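Local structure of CEL44C (Paenibacillus polymyxa, 2YJQ) at residues 30-35 with 390-395; 48-53 with 72-77; 283-288 with 325-330. The protein acts as a xyloglucanase and endoglucanase, probably cutting beta-1,4-glucan backbones, with this chain holding the glycoside hydrolase family 44 part of a longer modular protein. The protein carries 8 engineered substitutions. All coordinates share one frame; numbering follows the deposited sequence.

Interaction 1 (30-35 with 390-395). With OXZ (tetrahydrooxazine), chain E; BGC (beta-D-glucopyranose), chain C.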
loop_
_atom_site.group_PDB
_atom_site.type_symbol
_atom_site.label_atom_id
_atom_site.label_comp_id
_atom_site.label_asym_id
_atom_site.label_seq_id
_atom_site.Cartn_x
_atom_site.Cartn_y
_atom_site.Cartn_z
ATOM N N THR A 30 -5.936 2.117 1.332
ATOM C CA THR A 30 -5.536 2.477 2.670
ATOM C C THR A 30 -5.579 1.263 3.630
ATOM O O THR A 30 -6.225 0.201 3.374
ATOM C CB THR A 30 -6.407 3.670 3.146
ATOM O OG1 THR A 30 -5.805 4.297 4.282
ATOM C CG2 THR A 30 -7.888 3.244 3.384
ATOM N N ASN A 31 -4.818 1.394 4.713
ATOM C CA ASN A 31 -4.958 0.473 5.868
ATOM C C ASN A 31 -6.073 0.999 6.781
ATOM O O ASN A 31 -7.132 0.458 6.809
ATOM C CB ASN A 31 -3.645 0.286 6.574
ATOM C CG ASN A 31 -2.680 -0.543 5.750
ATOM O OD1 ASN A 31 -2.785 -1.786 5.754
ATOM N ND2 ASN A 31 -1.745 0.127 5.007
ATOM N N GLN A 32 -5.875 2.107 7.430
ATOM C CA GLN A 32 -6.887 2.649 8.341
ATOM C C GLN A 32 -7.753 3.528 7.498
ATOM O O GLN A 32 -7.228 4.184 6.574
ATOM C CB GLN A 32 -6.214 3.435 9.442
ATOM C CG GLN A 32 -5.216 2.578 10.246
ATOM C CD GLN A 32 -3.731 2.718 9.741
ATOM O OE1 GLN A 32 -3.455 3.042 8.595
ATOM N NE2 GLN A 32 -2.796 2.474 10.636
ATOM N N ASP A 33 -9.060 3.478 7.712
ATOM C CA ASP A 33 -9.942 4.484 7.110
ATOM C C ASP A 33 -9.581 5.881 7.605
ATOM O O ASP A 33 -9.131 6.044 8.774
ATOM C CB ASP A 33 -11.430 4.185 7.317
ATOM C CG ASP A 33 -11.816 2.899 6.677
ATOM O OD1 ASP A 33 -11.357 2.658 5.545
ATOM O OD2 ASP A 33 -12.556 2.083 7.293
ATOM N N LEU A 34 -9.664 6.862 6.677
ATOM C CA LEU A 34 -9.282 8.242 6.979
ATOM C C LEU A 34 -10.541 9.028 7.332
ATOM O O LEU A 34 -11.285 8.598 8.202
ATOM C CB LEU A 34 -8.533 8.847 5.809
ATOM C CG LEU A 34 -7.198 8.138 5.502
ATOM C CD1 LEU A 34 -6.475 8.840 4.279
ATOM C CD2 LEU A 34 -6.277 8.093 6.786
ATOM N N ALA A 35 -10.846 10.117 6.643
ATOM C CA ALA A 35 -12.041 10.833 7.023
ATOM C C ALA A 35 -13.331 10.095 6.558
ATOM O O ALA A 35 -14.335 10.165 7.262
ATOM C CB ALA A 35 -12.025 12.298 6.556
ATOM N N TYR A 390 -2.052 3.266 2.006
ATOM C CA TYR A 390 -1.456 4.212 2.916
ATOM C C TYR A 390 -1.454 3.658 4.352
ATOM O O TYR A 390 -2.316 2.855 4.706
ATOM C CB TYR A 390 -2.238 5.517 2.866
ATOM C CG TYR A 390 -1.841 6.528 3.930
ATOM C CD1 TYR A 390 -0.619 7.185 3.870
ATOM C CD2 TYR A 390 -2.731 6.849 4.994
ATOM C CE1 TYR A 390 -0.254 8.122 4.853
ATOM C CE2 TYR A 390 -2.390 7.787 5.952
ATOM C CZ TYR A 390 -1.139 8.405 5.882
ATOM O OH TYR A 390 -0.809 9.305 6.842
ATOM N N TRP A 391 -0.469 4.055 5.144
ATOM C CA TRP A 391 -0.421 3.669 6.547
ATOM C C TRP A 391 -0.282 4.903 7.468
ATOM O O TRP A 391 0.585 5.755 7.237
ATOM C CB TRP A 391 0.693 2.635 6.811
ATOM C CG TRP A 391 0.749 2.302 8.248
ATOM C CD1 TRP A 391 1.436 2.977 9.194
ATOM C CD2 TRP A 391 0.037 1.259 8.927
ATOM N NE1 TRP A 391 1.243 2.409 10.425
ATOM C CE2 TRP A 391 0.374 1.361 10.299
ATOM C CE3 TRP A 391 -0.822 0.220 8.505
ATOM C CZ2 TRP A 391 -0.131 0.476 11.274
ATOM C CZ3 TRP A 391 -1.353 -0.637 9.458
ATOM C CH2 TRP A 391 -0.998 -0.526 10.830
ATOM N N LYS A 392 -1.142 5.004 8.483
ATOM C CA LYS A 392 -1.080 6.117 9.425
ATOM C C LYS A 392 0.036 5.940 10.464
ATOM O O LYS A 392 -0.058 5.075 11.327
ATOM C CB LYS A 392 -2.459 6.357 10.115
ATOM C CG LYS A 392 -3.615 6.805 9.193
ATOM C CD LYS A 392 -4.928 6.836 9.953
ATOM C CE LYS A 392 -5.031 8.113 10.767
ATOM N NZ LYS A 392 -6.202 8.026 11.724
ATOM N N LEU A 393 1.079 6.768 10.377
ATOM C CA LEU A 393 2.154 6.753 11.370
ATOM C C LEU A 393 1.806 7.693 12.510
ATOM O O LEU A 393 2.421 7.650 13.549
ATOM C CB LEU A 393 3.528 7.147 10.774
ATOM C CG LEU A 393 4.124 6.258 9.668
ATOM C CD1 LEU A 393 5.254 7.003 8.981
ATOM C CD2 LEU A 393 4.537 4.791 10.056
ATOM N N LYS A 394 0.825 8.548 12.277
ATOM C CA LYS A 394 0.270 9.427 13.298
ATOM C C LYS A 394 -1.232 9.181 13.483
ATOM O O LYS A 394 -2.015 9.117 12.488
ATOM C CB LYS A 394 0.502 10.899 12.945
ATOM C CG LYS A 394 1.994 11.214 12.760
ATOM C CD LYS A 394 2.597 11.721 14.092
ATOM C CE LYS A 394 4.079 12.178 13.902
ATOM N NZ LYS A 394 5.041 11.062 14.009
ATOM N N ASP A 395 -1.613 9.073 14.765
ATOM C CA ASP A 395 -3.000 9.043 15.202
ATOM C C ASP A 395 -3.722 10.370 14.953
ATOM O O ASP A 395 -3.087 11.407 14.755
ATOM C CB ASP A 395 -3.069 8.678 16.674
ATOM C CG ASP A 395 -2.635 7.260 16.940
ATOM O OD1 ASP A 395 -2.595 6.458 15.981
ATOM O OD2 ASP A 395 -2.356 6.939 18.108
HETATM C C6 OXZ E . 5.722 1.369 11.649
HETATM C C5 OXZ E . 4.709 0.534 10.861
HETATM C C4 OXZ E . 3.830 -0.401 11.754
HETATM C C3 OXZ E . 2.947 -1.341 10.932
HETATM C C2 OXZ E . 3.757 -2.175 9.899
HETATM O O6 OXZ E . 6.530 0.447 12.429
HETATM O O5 OXZ E . 5.446 -0.357 10.013
HETATM O O4 OXZ E . 2.995 0.398 12.593
HETATM O O3 OXZ E . 2.121 -2.212 11.750
HETATM N N1 OXZ E . 4.689 -1.238 9.230
HETATM C C2 BGC C . 2.638 1.103 14.896
HETATM C C3 BGC C . 2.313 0.636 16.307
HETATM C C4 BGC C . 1.033 -0.201 16.249
HETATM C C5 BGC C . 1.022 -1.266 15.156
HETATM C C6 BGC C . -0.367 -1.856 14.998
HETATM C C1 BGC C . 2.731 -0.099 13.934
HETATM O O2 BGC C . 3.885 1.801 14.879
HETATM O O3 BGC C . 1.934 1.803 17.033
HETATM O O4 BGC C . 0.878 -0.940 17.398
HETATM O O5 BGC C . 1.429 -0.711 13.898
HETATM O O6 BGC C . -0.206 -2.872 13.999
HETATM O O HOH W 1 -8.579 7.873 10.567
#
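Asn31 gives two N-H groups to one acceptor, Tyr390 O. Its backbone N lies 2.9 Å from Tyr390 O, in the carbonyl plane, while Asn31 ND2 comes from above that plane at 2.8 Å from Tyr390 O. Because CG stands beside the backbone N (chi1 -71°), the amide is brought back onto the carbonyl that the main chain already holds. Further bonds from ND2 to Thr357 O and from Arg44 to OD1 fix its rotation. Another hydrogen bond runs the other way, Lys392 N to Gln32 OE1 at 3.0 Å.

The same Gln32 amide also covers Trp391. Gln32 NE2 sits 3.2 Å above the plane of the Trp391 indole, over its centre, the amide tilted 51° from the ring. The opposite face carries C3 of the tetrahydrooxazine, nearer the rim, so the indole serves as a platform for the bound sugar analogue. At the edge of the ring, Asn31 CG approaches Trp391 CE3 at 3.4 Å.

Apolar packing centres on Leu34 CD2, which lies 3.7 Å from Lys392 CD and also meets the Tyr390 ring at its edge. Beyond its aliphatic part, Lys392 NZ bonds Gly396 O and reaches Asp33 O through a water.

Thr30 and Tyr390 form a parallel bridge where strands 29-30 and 387-390 close the eight-stranded barrel; helix 399-409 packs on Leu34 and Tyr390, and strand 353-359 touches Asn31 and Trp391.

Interaction 2 (48-53 with 72-77); sequences NRMTGY and NYLCSN. With BGC (beta-D-glucopyranose), chain B; BGC (beta-D-glucopyranose), chain C; OXZ (tetrahydrooxazine), chain E.
Arg49 and Tyr73 meet in the substrate cleft at the mouth of the barrel, where the loop after strand 42-45 faces the short helix 73-77 and both hold the glucose of chain B. Tyr73 CB lies over one face of the guanidinium, 3.4 Å from Arg49 NH2. Further along the side chain, Arg49 NE passes obliquely by the Tyr73 ring, the guanidinium and ring planes 26° apart. A bend in the Arg49 chain at chi2 (-83°) turns the guanidinium so that its edge faces the sugar. Arg49 NE donates to O2 of that glucose at 2.7 Å, and Arg49 NH2 donates to its O3 at 3.1 Å in a nearly straight bond. The Tyr73 ring receives the same sugar on a face, with C3 of the glucose 4.0 Å above its centre; Asn77 CB lies against the opposite face.

Deeper in the contact the packing is apolar. Leu74 CD1 approaches Tyr53 CD1 to 3.6 Å and Met50 SD to 3.9 Å, while Leu74 CD2 rests near Arg49 CB. Val91 of helix 90-102 packs on both Tyr53 and Leu74, and the Cys75-Cys85 disulfide ties the short helix to the chain beyond it.

The main chain binds the ligand too: Asn48 N donates to O3 of the tetrahydrooxazine at 3.0 Å, and Arg49 N to O6 of the chain C glucose. The sugars bring no charge, and that of Arg49 is met by a salt bridge from NH2 to Asp71, while NH1 bonds Ser60 OG. These second-shell partners hold the guanidinium in position, and its paired grip on O2 and O3 together with the aromatic face is consistent with recognition of a beta-glucan unit through its equatorial O2 and O3.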
loop_
_atom_site.group_PDB
_atom_site.type_symbol
_atom_site.label_atom_id
_atom_site.label_comp_id
_atom_site.label_asym_id
_atom_site.label_seq_id
_atom_site.Cartn_x
_atom_site.Cartn_y
_atom_site.Cartn_z
ATOM N N ASN A 48 1.440 -5.061 12.124
ATOM C CA ASN A 48 1.992 -5.880 13.246
ATOM C C ASN A 48 0.962 -6.681 14.020
ATOM O O ASN A 48 1.141 -7.858 14.292
ATOM C CB ASN A 48 2.792 -4.963 14.159
ATOM C CG ASN A 48 4.060 -4.456 13.471
ATOM O OD1 ASN A 48 4.483 -5.022 12.449
ATOM N ND2 ASN A 48 4.671 -3.412 14.012
ATOM N N ARG A 49 -0.173 -6.070 14.302
ATOM C CA ARG A 49 -1.197 -6.740 15.093
ATOM C C ARG A 49 -1.818 -7.982 14.482
ATOM O O ARG A 49 -2.325 -8.878 15.239
ATOM C CB ARG A 49 -2.300 -5.728 15.439
ATOM C CG ARG A 49 -2.015 -4.882 16.664
ATOM C CD ARG A 49 -2.401 -5.671 17.939
ATOM N NE ARG A 49 -2.205 -4.983 19.224
ATOM C CZ ARG A 49 -2.666 -5.510 20.373
ATOM N NH1 ARG A 49 -3.328 -6.657 20.387
ATOM N NH2 ARG A 49 -2.510 -4.877 21.507
ATOM N N MET A 50 -1.790 -8.096 13.142
ATOM C CA MET A 50 -2.460 -9.231 12.453
ATOM C C MET A 50 -1.682 -10.542 12.486
ATOM O O MET A 50 -2.262 -11.635 12.350
ATOM C CB MET A 50 -2.863 -8.888 11.013
ATOM C CG MET A 50 -4.059 -7.970 10.940
ATOM S SD MET A 50 -5.519 -8.641 11.696
ATOM C CE MET A 50 -6.065 -10.025 10.680
ATOM N N THR A 51 -0.364 -10.440 12.651
ATOM C CA THR A 51 0.488 -11.648 12.817
ATOM C C THR A 51 -0.111 -12.617 13.862
ATOM O O THR A 51 -0.217 -13.844 13.594
ATOM C CB THR A 51 1.929 -11.296 13.244
ATOM O OG1 THR A 51 2.595 -10.519 12.220
ATOM C CG2 THR A 51 2.716 -12.557 13.437
ATOM N N GLY A 52 -0.526 -12.099 15.023
ATOM C CA GLY A 52 -0.910 -13.022 16.095
ATOM C C GLY A 52 -2.386 -13.002 16.387
ATOM O O GLY A 52 -2.846 -13.488 17.476
ATOM N N TYR A 53 -3.158 -12.480 15.406
ATOM C CA TYR A 53 -4.578 -12.353 15.551
ATOM C C TYR A 53 -5.171 -13.744 15.434
ATOM O O TYR A 53 -4.842 -14.473 14.500
ATOM C CB TYR A 53 -5.196 -11.398 14.506
ATOM C CG TYR A 53 -6.679 -11.581 14.285
ATOM C CD1 TYR A 53 -7.610 -10.994 15.172
ATOM C CD2 TYR A 53 -7.169 -12.339 13.209
ATOM C CE1 TYR A 53 -8.983 -11.136 15.020
ATOM C CE2 TYR A 53 -8.567 -12.491 13.035
ATOM C CZ TYR A 53 -9.455 -11.883 13.964
ATOM O OH TYR A 53 -10.842 -11.977 13.837
ATOM N N ASN A 72 -7.719 -7.336 23.583
ATOM C CA ASN A 72 -8.797 -7.218 22.610
ATOM C C ASN A 72 -8.685 -5.894 21.809
ATOM O O ASN A 72 -9.680 -5.309 21.293
ATOM C CB ASN A 72 -10.146 -7.329 23.337
ATOM C CG ASN A 72 -10.352 -6.179 24.249
ATOM O OD1 ASN A 72 -9.388 -5.457 24.576
ATOM N ND2 ASN A 72 -11.583 -5.941 24.628
ATOM N N TYR A 73 -7.466 -5.403 21.706
ATOM C CA TYR A 73 -7.225 -4.173 20.962
ATOM C C TYR A 73 -7.904 -4.144 19.564
ATOM O O TYR A 73 -8.447 -3.122 19.187
ATOM C CB TYR A 73 -5.731 -3.898 20.821
ATOM C CG TYR A 73 -5.395 -2.729 19.918
ATOM C CD1 TYR A 73 -5.467 -1.393 20.389
ATOM C CD2 TYR A 73 -5.045 -2.939 18.594
ATOM C CE1 TYR A 73 -5.118 -0.298 19.552
ATOM C CE2 TYR A 73 -4.707 -1.875 17.751
ATOM C CZ TYR A 73 -4.749 -0.580 18.232
ATOM O OH TYR A 73 -4.425 0.422 17.370
ATOM N N LEU A 74 -7.876 -5.233 18.795
ATOM C CA LEU A 74 -8.522 -5.137 17.464
ATOM C C LEU A 74 -10.043 -4.922 17.532
ATOM O O LEU A 74 -10.644 -4.315 16.610
ATOM C CB LEU A 74 -8.155 -6.325 16.568
ATOM C CG LEU A 74 -6.688 -6.318 16.084
ATOM C CD1 LEU A 74 -6.297 -7.598 15.339
ATOM C CD2 LEU A 74 -6.339 -5.066 15.250
ATOM N N CYS A 75 -10.670 -5.443 18.598
ATOM C CA CYS A 75 -12.124 -5.285 18.744
ATOM C C CYS A 75 -12.433 -3.869 19.145
ATOM O O CYS A 75 -13.399 -3.261 18.673
ATOM C CB CYS A 75 -12.732 -6.216 19.807
ATOM S SG CYS A 75 -12.382 -7.957 19.572
ATOM N N SER A 76 -11.632 -3.342 20.042
ATOM C CA SER A 76 -11.910 -2.013 20.561
ATOM C C SER A 76 -11.550 -0.960 19.526
ATOM O O SER A 76 -12.323 -0.072 19.223
ATOM C CB SER A 76 -11.152 -1.788 21.855
ATOM O OG SER A 76 -10.783 -0.429 21.911
ATOM N N ASN A 77 -10.368 -1.079 18.954
ATOM C CA ASN A 77 -9.979 -0.207 17.844
ATOM C C ASN A 77 -10.951 -0.355 16.667
ATOM O O ASN A 77 -11.037 0.532 15.842
ATOM C CB ASN A 77 -8.556 -0.537 17.362
ATOM C CG ASN A 77 -8.043 0.464 16.373
ATOM O OD1 ASN A 77 -7.746 1.611 16.758
ATOM N ND2 ASN A 77 -7.944 0.067 15.087
HETATM C C2 BGC B . -0.222 -1.603 19.336
HETATM C C3 BGC B . -1.266 -1.205 20.405
HETATM C C4 BGC B . -1.032 0.210 20.907
HETATM C C5 BGC B . -0.988 1.114 19.688
HETATM C C6 BGC B . -0.951 2.557 20.182
HETATM C C1 BGC B . -0.195 -0.558 18.247
HETATM O O2 BGC B . -0.501 -2.886 18.757
HETATM O O3 BGC B . -1.212 -2.064 21.531
HETATM O O4 BGC B . -2.192 0.570 21.650
HETATM O O5 BGC B . 0.123 0.660 18.897
HETATM O O6 BGC B . 0.261 3.223 19.843
HETATM C C2 BGC C . 2.638 1.103 14.896
HETATM C C3 BGC C . 2.313 0.636 16.307
HETATM C C4 BGC C . 1.033 -0.201 16.249
HETATM C C5 BGC C . 1.022 -1.266 15.156
HETATM C C6 BGC C . -0.367 -1.856 14.998
HETATM C C1 BGC C . 2.731 -0.099 13.934
HETATM O O2 BGC C . 3.885 1.801 14.879
HETATM O O3 BGC C . 1.934 1.803 17.033
HETATM O O4 BGC C . 0.878 -0.940 17.398
HETATM O O5 BGC C . 1.429 -0.711 13.898
HETATM O O6 BGC C . -0.206 -2.872 13.999
HETATM C C6 OXZ E . 5.722 1.369 11.649
HETATM C C5 OXZ E . 4.709 0.534 10.861
HETATM C C4 OXZ E . 3.830 -0.401 11.754
HETATM C C3 OXZ E . 2.947 -1.341 10.932
HETATM C C2 OXZ E . 3.757 -2.175 9.899
HETATM O O6 OXZ E . 6.530 0.447 12.429
HETATM O O5 OXZ E . 5.446 -0.357 10.013
HETATM O O4 OXZ E . 2.995 0.398 12.593
HETATM O O3 OXZ E . 2.121 -2.212 11.750
HETATM N N1 OXZ E . 4.689 -1.238 9.230
#

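Interaction 3 (283-288 with 325-330); sequences VHWYPE and SWIAQW. With OXZ (tetrahydrooxazine), chain E.
Glu288 and Ser325 pack closely where the loop leaving barrel strand 280-285 runs against the start of helix 326-331. Ser325 CB lies 3.3 Å from Glu288 O, and the two CB atoms, of Glu288 and Ser325, are 3.7 Å apart. Ser325 is the N-cap of the helix, its OG accepting a weak bond from Ala328 N and also bonding Glu323 OE2. Beside this pair, Ile327 CD1 touches Glu288 CG at 3.9 Å, whereas the approach of Trp285 CH2 to Ile327 CD1 is looser, at 4.4 Å. Phe236 of helix 236-241 touches Ile327 and Trp326, and Tyr239 of that helix packs on Trp285.

The outer side is more open, for Trp326 is exposed to solvent. With CG between the backbone N and the carbonyl carbon (chi1 64°), the indole is folded back over its neighbour, the centre of one face covered by Ile327 CG1. Its NE1 donates to Glu288 OE2 at 3.0 Å, meeting the oxygen from above the carboxylate plane, which stands 72° from the ring. Glu288 OE1 has a long, weak ion pair with Arg295 NH1. With an alanine in place of Glu288, Trp326 NE1 would probably be left without its acceptor, the indole freer to swing into solvent, and Ile327 CD1 would lose its contact with CG.

Earlier in segment 283-288, Tyr286 touches the tetrahydrooxazine. The contact with the helix itself joins one hydrogen bond, from a neutral indole N-H to a carboxylate that is probably ionised, to van der Waals packing of Ser325 and Ile327 against Glu288.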
loop_
_atom_site.group_PDB
_atom_site.type_symbol
_atom_site.label_atom_id
_atom_site.label_comp_id
_atom_site.label_asym_id
_atom_site.label_seq_id
_atom_site.Cartn_x
_atom_site.Cartn_y
_atom_site.Cartn_z
ATOM N N VAL A 283 5.203 -5.344 -0.898
ATOM C CA VAL A 283 6.179 -4.664 -0.023
ATOM C C VAL A 283 5.603 -3.482 0.770
ATOM O O VAL A 283 4.526 -2.957 0.429
ATOM C CB VAL A 283 7.428 -4.154 -0.774
ATOM C CG1 VAL A 283 8.057 -5.260 -1.617
ATOM C CG2 VAL A 283 7.104 -2.920 -1.643
ATOM N N HIS A 284 6.361 -3.059 1.799
ATOM C CA HIS A 284 6.117 -1.809 2.486
ATOM C C HIS A 284 7.302 -0.923 2.222
ATOM O O HIS A 284 8.428 -1.401 2.032
ATOM C CB HIS A 284 5.957 -2.032 3.970
ATOM C CG HIS A 284 4.817 -2.942 4.320
ATOM N ND1 HIS A 284 4.650 -3.472 5.586
ATOM C CD2 HIS A 284 3.784 -3.407 3.571
ATOM C CE1 HIS A 284 3.582 -4.250 5.597
ATOM N NE2 HIS A 284 3.032 -4.225 4.386
ATOM N N TRP A 285 7.034 0.376 2.225
ATOM C CA TRP A 285 8.017 1.321 1.873
ATOM C C TRP A 285 7.789 2.569 2.734
ATOM O O TRP A 285 6.850 3.368 2.479
ATOM C CB TRP A 285 7.864 1.622 0.385
ATOM C CG TRP A 285 8.851 2.659 -0.144
ATOM C CD1 TRP A 285 8.590 3.957 -0.480
ATOM C CD2 TRP A 285 10.254 2.453 -0.385
ATOM N NE1 TRP A 285 9.755 4.584 -0.900
ATOM C CE2 TRP A 285 10.780 3.671 -0.870
ATOM C CE3 TRP A 285 11.115 1.353 -0.231
ATOM C CZ2 TRP A 285 12.122 3.813 -1.225
ATOM C CZ3 TRP A 285 12.445 1.511 -0.545
ATOM C CH2 TRP A 285 12.931 2.727 -1.067
ATOM N N TYR A 286 8.604 2.699 3.780
ATOM C CA TYR A 286 8.655 3.911 4.603
ATOM C C TYR A 286 9.961 4.562 4.256
ATOM O O TYR A 286 10.985 3.968 4.540
ATOM C CB TYR A 286 8.667 3.531 6.072
ATOM C CG TYR A 286 7.432 2.740 6.478
ATOM C CD1 TYR A 286 6.180 3.368 6.604
ATOM C CD2 TYR A 286 7.522 1.374 6.701
ATOM C CE1 TYR A 286 5.035 2.630 6.965
ATOM C CE2 TYR A 286 6.394 0.624 7.069
ATOM C CZ TYR A 286 5.164 1.257 7.221
ATOM O OH TYR A 286 4.064 0.471 7.561
ATOM N N PRO A 287 9.925 5.697 3.520
ATOM C CA PRO A 287 11.130 6.407 3.056
ATOM C C PRO A 287 12.175 6.620 4.160
ATOM O O PRO A 287 11.793 7.026 5.279
ATOM C CB PRO A 287 10.572 7.745 2.581
ATOM C CG PRO A 287 9.184 7.418 2.091
ATOM C CD PRO A 287 8.692 6.268 2.936
ATOM N N GLU A 288 13.455 6.328 3.856
ATOM C CA GLU A 288 14.608 6.720 4.718
ATOM C C GLU A 288 15.159 8.099 4.382
ATOM O O GLU A 288 16.114 8.609 5.012
ATOM C CB GLU A 288 15.708 5.683 4.638
ATOM C CG GLU A 288 15.258 4.326 5.080
ATOM C CD GLU A 288 15.588 4.066 6.557
ATOM O OE1 GLU A 288 15.872 5.017 7.297
ATOM O OE2 GLU A 288 15.586 2.893 6.967
ATOM N N SER A 325 19.887 9.346 2.066
ATOM C CA SER A 325 19.533 8.214 2.962
ATOM C C SER A 325 20.559 7.068 2.846
ATOM O O SER A 325 21.278 6.997 1.863
ATOM C CB SER A 325 18.123 7.689 2.603
ATOM O OG SER A 325 18.171 6.739 1.565
ATOM N N TRP A 326 20.618 6.153 3.803
ATOM C CA TRP A 326 21.612 5.079 3.689
ATOM C C TRP A 326 21.375 4.159 2.485
ATOM O O TRP A 326 22.307 3.509 1.910
ATOM C CB TRP A 326 21.732 4.251 4.979
ATOM C CG TRP A 326 20.500 3.502 5.354
ATOM C CD1 TRP A 326 19.533 3.937 6.173
ATOM C CD2 TRP A 326 20.123 2.171 4.958
ATOM N NE1 TRP A 326 18.529 2.996 6.278
ATOM C CE2 TRP A 326 18.885 1.890 5.569
ATOM C CE3 TRP A 326 20.687 1.219 4.104
ATOM C CZ2 TRP A 326 18.200 0.677 5.384
ATOM C CZ3 TRP A 326 20.050 0.017 3.930
ATOM C CH2 TRP A 326 18.792 -0.260 4.567
ATOM N N ILE A 327 20.117 4.071 2.112
ATOM C CA ILE A 327 19.780 3.280 0.966
ATOM C C ILE A 327 20.450 3.884 -0.289
ATOM O O ILE A 327 21.138 3.177 -1.004
ATOM C CB ILE A 327 18.256 3.130 0.785
ATOM C CG1 ILE A 327 17.653 2.393 2.013
ATOM C CG2 ILE A 327 17.987 2.395 -0.512
ATOM C CD1 ILE A 327 16.101 2.166 1.953
ATOM N N ALA A 328 20.242 5.175 -0.544
ATOM C CA ALA A 328 20.820 5.811 -1.719
ATOM C C ALA A 328 22.376 5.870 -1.654
ATOM O O ALA A 328 23.019 5.827 -2.687
ATOM C CB ALA A 328 20.218 7.190 -1.928
ATOM N N GLN A 329 22.945 5.906 -0.439
ATOM C CA GLN A 329 24.408 5.969 -0.204
ATOM C C GLN A 329 25.179 4.687 -0.554
ATOM O O GLN A 329 26.213 4.760 -1.226
ATOM C CB GLN A 329 24.711 6.395 1.241
ATOM C CG GLN A 329 26.214 6.380 1.622
ATOM C CD GLN A 329 27.099 7.444 0.888
ATOM O OE1 GLN A 329 26.614 8.444 0.328
ATOM N NE2 GLN A 329 28.417 7.211 0.909
ATOM N N TRP A 330 24.632 3.537 -0.152
ATOM C CA TRP A 330 25.304 2.233 -0.259
ATOM C C TRP A 330 24.682 1.273 -1.257
ATOM O O TRP A 330 25.267 0.246 -1.577
ATOM C CB TRP A 330 25.334 1.545 1.130
ATOM C CG TRP A 330 25.973 2.422 2.168
ATOM C CD1 TRP A 330 25.355 3.333 2.966
ATOM C CD2 TRP A 330 27.368 2.533 2.441
ATOM N NE1 TRP A 330 26.267 3.987 3.746
ATOM C CE2 TRP A 330 27.517 3.521 3.449
ATOM C CE3 TRP A 330 28.515 1.876 1.950
ATOM C CZ2 TRP A 330 28.769 3.877 3.989
ATOM C CZ3 TRP A 330 29.770 2.241 2.481
ATOM C CH2 TRP A 330 29.876 3.245 3.487
HETATM C C6 OXZ E . 5.722 1.369 11.649
HETATM C C5 OXZ E . 4.709 0.534 10.861
HETATM C C4 OXZ E . 3.830 -0.401 11.754
HETATM C C3 OXZ E . 2.947 -1.341 10.932
HETATM C C2 OXZ E . 3.757 -2.175 9.899
HETATM O O6 OXZ E . 6.530 0.447 12.429
HETATM O O5 OXZ E . 5.446 -0.357 10.013
HETATM O O4 OXZ E . 2.995 0.398 12.593
HETATM O O3 OXZ E . 2.121 -2.212 11.750
HETATM N N1 OXZ E . 4.689 -1.238 9.230
#

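One segment or more of each contact reaches the tetrahydrooxazine: interactions 1 and 2 line the cleft at the barrel mouth, whereas interaction 3 joins the outer end of a cleft segment to helix 326-331. Interaction 1 pairs the first and last barrel strands, so its closure spans the chain between them, and interactions 2 and 3 fall within that span, one after the other. Interaction 2 follows the second strand, 42-45, and interaction 3 the sixth, 280-285. Centres of interactions 1 and 2 lie 15 Å apart, those of 1 and 3 21 Å, and those of 2 and 3 28 Å. Interactions 1 and 3 touch directly, Leu393 CD2 lying 3.8 Å from Tyr286 CE1. Segments distant in sequence thus meet around one ligand.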